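Local structure of putative uncharacterized protein (Leishmania major, 3M3I) at residues A204-K207 / Q208-E212. The protein is of unknown function but belongs to the cupin superfamily (DUF985), whose members share a beta-barrel core. Numbering follows the deposited sequence.
Sequences AVIK and QMAYE
Met209 N donates to Val205 O at 2.7 Å, the shortest of three successive i to i+4 backbone hydrogen bonds that form the last turn of helix 203-209. Ala210 N bonds to Ile206 O at 2.8 Å and Gln208 N to Ala204 O at 3.0 Å. All three are moderately bent at the hydrogen, with an N-H...O angle of 148° for the Met209 bond. The N-H of Ala210 still completes the helical pattern, although Ala210 itself has left helical geometry and turns the chain into an extended course. Around these bonds the CB atoms of Gln208, Met209 and Ala210 each sit against the carbonyl oxygen four residues back, as Gln208 CB does at 3.2 Å from Ala204 O. On the buried side, Val205 and Met209 cross at about a right angle. A chi1 of 51° puts Val205 CG1 between the backbone N and the carbonyl carbon, which leaves CG2 anti to N, where it meets Met209 CG at 4.1 Å. Beyond CG the methionine bends twice, at chi2 and chi3, and its end leads away from 204-207. Ile206 CG2 lies 4.3 Å from Ala210 CB, a second apolar contact at similar range. Lys207, on the exposed side, runs extended to a salt bridge with Glu203, one turn earlier. Past the helix, Ala210 O accepts a hydrogen bond from Gln192 NE2, and Tyr211 stacks on His74 while its OH is hydrogen-bonded to Pro34 O. This is the C-terminal end of an alpha-helix passing into an extended tail in a cupin-family protein, with Ile206 on helix 192-198 and Met209 reaching His95 of strand 92-98.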
loop_
_atom_site.group_PDB
_atom_site.type_symbol
_atom_site.label_atom_id
_atom_site.label_comp_id
_atom_site.label_asym_id
_atom_site.label_seq_id
_atom_site.Cartn_x
_atom_site.Cartn_y
_atom_site.Cartn_z
ATOM N N ALA A 204 -28.377 -4.533 -10.172
ATOM C CA ALA A 204 -27.922 -3.165 -10.443
ATOM C C ALA A 204 -26.391 -3.053 -10.523
ATOM O O ALA A 204 -25.861 -2.497 -11.486
ATOM C CB ALA A 204 -28.472 -2.215 -9.407
ATOM N N VAL A 205 -25.682 -3.571 -9.525
ATOM C CA VAL A 205 -24.212 -3.574 -9.565
ATOM C C VAL A 205 -23.726 -4.466 -10.716
ATOM O O VAL A 205 -22.754 -4.131 -11.394
ATOM C CB VAL A 205 -23.568 -4.017 -8.210
ATOM C CG1 VAL A 205 -24.160 -5.314 -7.718
ATOM C CG2 VAL A 205 -22.047 -4.173 -8.344
ATOM N N ILE A 206 -24.423 -5.575 -10.963
ATOM C CA ILE A 206 -24.016 -6.485 -12.032
ATOM C C ILE A 206 -24.082 -5.780 -13.397
ATOM O O ILE A 206 -23.083 -5.747 -14.115
ATOM C CB ILE A 206 -24.838 -7.780 -12.046
ATOM C CG1 ILE A 206 -24.479 -8.647 -10.838
ATOM C CG2 ILE A 206 -24.578 -8.578 -13.331
ATOM C CD1 ILE A 206 -25.482 -9.763 -10.580
ATOM N N LYS A 207 -25.235 -5.208 -13.730
ATOM C CA LYS A 207 -25.399 -4.489 -14.996
ATOM C C LYS A 207 -24.560 -3.212 -15.108
ATOM O O LYS A 207 -24.252 -2.781 -16.202
ATOM C CB LYS A 207 -26.883 -4.183 -15.263
ATOM C CG LYS A 207 -27.647 -5.410 -15.795
ATOM C CD LYS A 207 -29.113 -5.134 -16.014
ATOM C CE LYS A 207 -29.790 -6.334 -16.685
ATOM N NZ LYS A 207 -31.133 -5.998 -17.267
ATOM N N GLN A 208 -24.196 -2.615 -13.976
ATOM C CA GLN A 208 -23.338 -1.430 -13.941
ATOM C C GLN A 208 -21.877 -1.822 -14.091
ATOM O O GLN A 208 -21.162 -1.194 -14.854
ATOM C CB GLN A 208 -23.538 -0.659 -12.627
ATOM C CG GLN A 208 -22.617 0.584 -12.421
ATOM C CD GLN A 208 -22.866 1.289 -11.086
ATOM O OE1 GLN A 208 -23.974 1.229 -10.529
ATOM N NE2 GLN A 208 -21.838 1.953 -10.562
ATOM N N MET A 209 -21.436 -2.868 -13.386
ATOM C CA MET A 209 -19.989 -3.171 -13.267
ATOM C C MET A 209 -19.459 -4.413 -13.974
ATOM O O MET A 209 -18.251 -4.600 -14.006
ATOM C CB MET A 209 -19.586 -3.249 -11.790
ATOM C CG MET A 209 -19.804 -1.952 -11.005
ATOM S SD MET A 209 -18.890 -0.544 -11.676
ATOM C CE MET A 209 -17.199 -1.146 -11.620
ATOM N N ALA A 210 -20.318 -5.272 -14.512
ATOM C CA ALA A 210 -19.841 -6.465 -15.217
ATOM C C ALA A 210 -19.823 -6.229 -16.713
ATOM O O ALA A 210 -20.661 -5.488 -17.241
ATOM C CB ALA A 210 -20.701 -7.674 -14.889
ATOM N N TYR A 211 -18.863 -6.857 -17.390
ATOM C CA TYR A 211 -18.784 -6.827 -18.846
ATOM C C TYR A 211 -20.066 -7.377 -19.451
ATOM O O TYR A 211 -20.620 -8.369 -18.950
ATOM C CB TYR A 211 -17.616 -7.664 -19.346
ATOM C CG TYR A 211 -16.272 -6.959 -19.391
ATOM C CD1 TYR A 211 -16.072 -5.828 -20.184
ATOM C CD2 TYR A 211 -15.178 -7.460 -18.686
ATOM C CE1 TYR A 211 -14.822 -5.207 -20.246
ATOM C CE2 TYR A 211 -13.945 -6.847 -18.739
ATOM C CZ TYR A 211 -13.769 -5.731 -19.519
ATOM O OH TYR A 211 -12.525 -5.142 -19.569
ATOM N N GLU A 212 -20.529 -6.717 -20.515
ATOM C CA GLU A 212 -21.674 -7.183 -21.318
ATOM C C GLU A 212 -21.173 -7.841 -22.599
ATOM O O GLU A 212 -21.252 -9.058 -22.745
ATOM C CB GLU A 212 -22.618 -6.025 -21.679
#